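Local atomic coordinates of transcriptional regulator (NtrC family) (Aquifex aeolicus, PDB entry 3DZD), a protein that probably activates transcription by sigma-54 RNA polymerase, using an AAA+ ATPase domain that is controlled by a response-regulator receiver domain. Residues V60-D64 with K89-A95; I40-F45 with N69-S73. Numbering follows the deposited sequence.

Both contacts lie in the receiver domain, a CheY-like fold built round a five-stranded parallel sheet of order 2-1-3-4-5. Their centres are about 15 Å apart. Helix 62-69 ties them together: contact 1 sets residues 60-64, which lead into it, against helix 85-93, and contact 2 sets its C-terminal end and the loop beyond it against the end of helix 33-42. Along the chain the segments alternate, in the order 40-45, 60-64, 69-73, 89-95. The contacts touch where F62 CE2 packs 3.8 Å from I40 CD1. In this inactive state of the protein, helix 62-69 thus packs against helix 85-93 through I63 and against helix 33-42 through F62, F65 and I66.

Contact 1. Residues V60-D64 with K89-A95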
loop_
_atom_site.group_PDB
_atom_site.type_symbol
_atom_site.label_atom_id
_atom_site.label_comp_id
_atom_site.label_asym_id
_atom_site.label_seq_id
_atom_site.Cartn_x
_atom_site.Cartn_y
_atom_site.Cartn_z
ATOM N N VAL A 60 29.447 -15.350 -10.965
ATOM C CA VAL A 60 28.470 -15.656 -9.922
ATOM C C VAL A 60 28.725 -14.849 -8.645
ATOM O O VAL A 60 27.846 -14.128 -8.163
ATOM C CB VAL A 60 28.490 -17.155 -9.566
ATOM C CG1 VAL A 60 27.447 -17.464 -8.503
ATOM C CG2 VAL A 60 28.268 -18.001 -10.812
ATOM N N ASN A 61 29.932 -14.975 -8.098
ATOM C CA ASN A 61 30.298 -14.281 -6.867
ATOM C C ASN A 61 30.178 -12.767 -6.987
ATOM O O ASN A 61 29.925 -12.077 -5.998
ATOM C CB ASN A 61 31.715 -14.662 -6.433
ATOM C CG ASN A 61 31.831 -16.125 -6.049
ATOM O OD1 ASN A 61 30.855 -16.744 -5.617
ATOM N ND2 ASN A 61 33.027 -16.687 -6.204
ATOM N N PHE A 62 30.361 -12.254 -8.199
ATOM C CA PHE A 62 30.220 -10.823 -8.448
ATOM C C PHE A 62 28.840 -10.312 -8.042
ATOM O O PHE A 62 28.660 -9.129 -7.774
ATOM C CB PHE A 62 30.475 -10.497 -9.916
ATOM C CG PHE A 62 30.524 -9.029 -10.201
ATOM C CD1 PHE A 62 31.671 -8.300 -9.936
ATOM C CD2 PHE A 62 29.422 -8.373 -10.719
ATOM C CE1 PHE A 62 31.722 -6.943 -10.189
ATOM C CE2 PHE A 62 29.468 -7.012 -10.973
ATOM C CZ PHE A 62 30.623 -6.298 -10.709
ATOM N N ILE A 63 27.863 -11.210 -8.008
ATOM C CA ILE A 63 26.550 -10.853 -7.507
ATOM C C ILE A 63 26.672 -10.243 -6.113
ATOM O O ILE A 63 25.923 -9.333 -5.762
ATOM C CB ILE A 63 25.609 -12.068 -7.477
ATOM C CG1 ILE A 63 25.139 -12.400 -8.892
ATOM C CG2 ILE A 63 24.415 -11.799 -6.583
ATOM C CD1 ILE A 63 24.338 -13.664 -8.974
ATOM N N ASP A 64 27.629 -10.727 -5.324
ATOM C CA ASP A 64 27.839 -10.179 -3.983
ATOM C C ASP A 64 28.301 -8.725 -4.051
ATOM O O ASP A 64 27.896 -7.896 -3.235
ATOM C CB ASP A 64 28.830 -11.029 -3.181
ATOM C CG ASP A 64 28.270 -12.396 -2.817
ATOM O OD1 ASP A 64 27.121 -12.468 -2.326
ATOM O OD2 ASP A 64 28.989 -13.400 -3.018
ATOM N N LYS A 89 23.052 -21.507 -8.667
ATOM C CA LYS A 89 24.053 -20.904 -7.803
ATOM C C LYS A 89 23.753 -19.414 -7.703
ATOM O O LYS A 89 23.575 -18.875 -6.613
ATOM C CB LYS A 89 25.440 -21.119 -8.405
ATOM C CG LYS A 89 26.507 -21.630 -7.452
ATOM C CD LYS A 89 27.729 -22.096 -8.244
ATOM C CE LYS A 89 28.616 -23.032 -7.439
ATOM N NZ LYS A 89 29.578 -23.760 -8.316
ATOM N N ALA A 90 23.679 -18.765 -8.861
ATOM C CA ALA A 90 23.402 -17.337 -8.946
ATOM C C ALA A 90 22.079 -16.974 -8.290
ATOM O O ALA A 90 21.991 -15.996 -7.547
ATOM C CB ALA A 90 23.403 -16.893 -10.393
ATOM N N ILE A 91 21.043 -17.755 -8.572
ATOM C CA ILE A 91 19.731 -17.486 -8.000
ATOM C C ILE A 91 19.774 -17.512 -6.475
ATOM O O ILE A 91 19.179 -16.661 -5.814
ATOM C CB ILE A 91 18.672 -18.493 -8.485
ATOM C CG1 ILE A 91 18.455 -18.373 -9.999
ATOM C CG2 ILE A 91 17.370 -18.289 -7.715
ATOM C CD1 ILE A 91 17.897 -17.035 -10.451
ATOM N N LYS A 92 20.471 -18.494 -5.917
ATOM C CA LYS A 92 20.587 -18.598 -4.470
ATOM C C LYS A 92 21.428 -17.454 -3.911
ATOM O O LYS A 92 21.227 -17.024 -2.774
ATOM C CB LYS A 92 21.169 -19.953 -4.071
ATOM C CG LYS A 92 20.261 -21.115 -4.431
ATOM C CD LYS A 92 21.009 -22.436 -4.456
ATOM C CE LYS A 92 21.332 -22.922 -3.057
ATOM N NZ LYS A 92 21.731 -24.356 -3.059
ATOM N N LYS A 93 22.364 -16.954 -4.713
ATOM C CA LYS A 93 23.139 -15.791 -4.303
ATOM C C LYS A 93 22.263 -14.555 -4.278
ATOM O O LYS A 93 22.592 -13.568 -3.629
ATOM C CB LYS A 93 24.349 -15.564 -5.208
ATOM C CG LYS A 93 25.579 -16.326 -4.767
ATOM C CD LYS A 93 26.834 -15.490 -4.913
ATOM C CE LYS A 93 27.980 -16.114 -4.131
ATOM N NZ LYS A 93 27.587 -16.425 -2.726
ATOM N N GLY A 94 21.144 -14.608 -4.991
ATOM C CA GLY A 94 20.193 -13.514 -4.964
ATOM C C GLY A 94 19.816 -12.946 -6.319
ATOM O O GLY A 94 19.127 -11.926 -6.387
ATOM N N ALA A 95 20.267 -13.585 -7.395
ATOM C CA ALA A 95 19.869 -13.166 -8.734
ATOM C C ALA A 95 18.366 -13.387 -8.875
ATOM O O ALA A 95 17.824 -14.330 -8.294
ATOM C CB ALA A 95 20.640 -13.957 -9.800
HETATM O O HOH W 1 26.519 -14.287 -0.173
#
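Apolar packing forms the buried side of this contact. I63 points at the other helix, and I63 CD1 lies 3.6 Å from A90 CB and 3.8 Å from A95 CB. I63 CG2 sits 4.0 Å from K93 CB. V60 is also directed across; its CG1 lies 4.2 Å from K89 CB and makes a van der Waals contact with the backbone at A90 N, 4.0 Å away. The contact joins residues 60-64, which lead into helix 62-69, to the last turns of helix 85-93; the two are neighbouring helices of the CheY-like receiver fold. I63 and A90 both also touch V77 of strand 74-79. At the outer edge the K93 methylenes reach over residues 60-64, with K93 CD 3.7 Å from V60 O and K93 CE 3.3 Å from N61 OD1. K93 NZ makes a salt bridge to D64 OD2 at 3.3 Å. Water 1 donates to D64 OD1 at 2.9 Å and bonds weakly to K93 NZ at 3.5 Å. Helix 85-93 ends in a Schellman motif. G94 has positive phi (126°), and A95 N bonds to A90 O at 3.0 Å, so the chain turns and A95 comes within reach of I63.

Contact 2. Residues I40-F45 with N69-S73; sequences IKELFF and NSPDS
F44 (chi1 t) lays its ring against the S70-S73 turn. F44 CZ lies 3.7 Å from D72 CB, F44 CE1 3.6 Å from S73 OG, and F44 CD1 3.3 Å from S70 OG, which sits at the ring edge. Residues 40-42 end a helix; 43-45 are extended. S70 to S73 form a type I turn, with S73 N to S70 O at 2.9 Å. CA pairs are K41-N69 at 6.5 Å, F44-S70 at 7.0 Å and F45-S73 at 6.2 Å. I40 (chi1 m, chi2 t) points across, with CG2 3.8 Å from S70 CB. S73 (chi1 m) donates from OG to F45 O over a very short 2.4 Å. Water 2 donates to L43 O (2.9 Å), accepts from F45 N (2.7 Å) and bonds S70 OG (2.8 Å). The contact joins two helix-to-strand loops of the receiver fold, beside Q258 of the second subunit, which bonds I40 O. S73 OG directly and S70 OG through water 2 give backbone groups past the helix end polar partners.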
loop_
_atom_site.group_PDB
_atom_site.type_symbol
_atom_site.label_atom_id
_atom_site.label_comp_id
_atom_site.label_asym_id
_atom_site.label_seq_id
_atom_site.Cartn_x
_atom_site.Cartn_y
_atom_site.Cartn_z
ATOM N N ILE A 40 28.912 0.578 -11.730
ATOM C CA ILE A 40 27.923 0.325 -10.686
ATOM C C ILE A 40 28.026 1.359 -9.559
ATOM O O ILE A 40 27.018 1.931 -9.133
ATOM C CB ILE A 40 28.063 -1.113 -10.132
ATOM C CG1 ILE A 40 27.669 -2.127 -11.208
ATOM C CG2 ILE A 40 27.234 -1.301 -8.882
ATOM C CD1 ILE A 40 27.908 -3.561 -10.813
ATOM N N LYS A 41 29.248 1.607 -9.095
ATOM C CA LYS A 41 29.494 2.556 -8.012
ATOM C C LYS A 41 29.214 3.981 -8.474
ATOM O O LYS A 41 28.938 4.872 -7.670
ATOM C CB LYS A 41 30.944 2.442 -7.528
ATOM C CG LYS A 41 31.284 1.106 -6.881
ATOM C CD LYS A 41 32.767 0.788 -6.980
ATOM C CE LYS A 41 33.606 1.764 -6.174
ATOM N NZ LYS A 41 35.068 1.502 -6.312
ATOM N N GLU A 42 29.283 4.175 -9.784
ATOM C CA GLU A 42 29.171 5.487 -10.397
ATOM C C GLU A 42 27.709 5.864 -10.637
ATOM O O GLU A 42 27.307 7.015 -10.441
ATOM C CB GLU A 42 29.934 5.469 -11.723
ATOM C CG GLU A 42 30.097 6.808 -12.416
ATOM C CD GLU A 42 30.835 6.675 -13.742
ATOM O OE1 GLU A 42 30.498 5.762 -14.529
ATOM O OE2 GLU A 42 31.754 7.482 -13.994
ATOM N N LEU A 43 26.912 4.883 -11.050
ATOM C CA LEU A 43 25.544 5.141 -11.472
ATOM C C LEU A 43 24.634 3.956 -11.146
ATOM O O LEU A 43 25.066 2.803 -11.151
ATOM C CB LEU A 43 25.524 5.471 -12.966
ATOM C CG LEU A 43 24.247 5.278 -13.787
ATOM C CD1 LEU A 43 23.138 6.225 -13.336
ATOM C CD2 LEU A 43 24.554 5.478 -15.264
ATOM N N PHE A 44 23.376 4.244 -10.836
ATOM C CA PHE A 44 22.449 3.185 -10.459
ATOM C C PHE A 44 21.706 2.579 -11.650
ATOM O O PHE A 44 20.994 3.279 -12.371
ATOM C CB PHE A 44 21.438 3.676 -9.425
ATOM C CG PHE A 44 20.411 2.643 -9.069
ATOM C CD1 PHE A 44 20.747 1.565 -8.269
ATOM C CD2 PHE A 44 19.122 2.727 -9.564
ATOM C CE1 PHE A 44 19.820 0.607 -7.954
ATOM C CE2 PHE A 44 18.187 1.765 -9.251
ATOM C CZ PHE A 44 18.536 0.703 -8.442
ATOM N N PHE A 45 21.886 1.274 -11.847
ATOM C CA PHE A 45 21.121 0.531 -12.844
ATOM C C PHE A 45 20.075 -0.310 -12.136
ATOM O O PHE A 45 20.425 -1.185 -11.354
ATOM C CB PHE A 45 22.028 -0.395 -13.653
ATOM C CG PHE A 45 23.107 0.319 -14.413
ATOM C CD1 PHE A 45 22.847 0.869 -15.658
ATOM C CD2 PHE A 45 24.386 0.423 -13.890
ATOM C CE1 PHE A 45 23.841 1.520 -16.364
ATOM C CE2 PHE A 45 25.386 1.074 -14.588
ATOM C CZ PHE A 45 25.113 1.621 -15.828
ATOM N N ASN A 69 26.931 -2.972 -3.251
ATOM C CA ASN A 69 27.035 -1.590 -3.699
ATOM C C ASN A 69 25.862 -1.097 -4.554
ATOM O O ASN A 69 25.874 0.038 -5.034
ATOM C CB ASN A 69 28.353 -1.396 -4.447
ATOM C CG ASN A 69 29.516 -2.098 -3.764
ATOM O OD1 ASN A 69 29.467 -2.388 -2.568
ATOM N ND2 ASN A 69 30.567 -2.379 -4.522
ATOM N N SER A 70 24.853 -1.945 -4.740
ATOM C CA SER A 70 23.659 -1.569 -5.495
ATOM C C SER A 70 22.508 -2.520 -5.160
ATOM O O SER A 70 21.986 -3.210 -6.037
ATOM C CB SER A 70 23.949 -1.585 -6.997
ATOM O OG SER A 70 23.104 -0.684 -7.687
ATOM N N PRO A 71 22.097 -2.534 -3.881
ATOM C CA PRO A 71 21.184 -3.525 -3.297
ATOM C C PRO A 71 19.822 -3.562 -3.978
ATOM O O PRO A 71 19.139 -4.584 -3.915
ATOM C CB PRO A 71 21.018 -3.040 -1.851
ATOM C CG PRO A 71 22.145 -2.096 -1.616
ATOM C CD PRO A 71 22.409 -1.456 -2.930
ATOM N N ASP A 72 19.433 -2.461 -4.609
ATOM C CA ASP A 72 18.139 -2.384 -5.271
ATOM C C ASP A 72 18.180 -2.917 -6.705
ATOM O O ASP A 72 17.137 -3.143 -7.318
ATOM C CB ASP A 72 17.617 -0.946 -5.254
ATOM C CG ASP A 72 17.288 -0.461 -3.852
ATOM O OD1 ASP A 72 16.413 -1.064 -3.193
ATOM O OD2 ASP A 72 17.901 0.536 -3.415
ATOM N N SER A 73 19.378 -3.115 -7.246
ATOM C CA SER A 73 19.493 -3.664 -8.593
ATOM C C SER A 73 18.929 -5.080 -8.669
ATOM O O SER A 73 19.192 -5.914 -7.801
ATOM C CB SER A 73 20.940 -3.666 -9.067
ATOM O OG SER A 73 21.350 -2.362 -9.425
HETATM O O HOH W 2 23.828 0.389 -10.116
#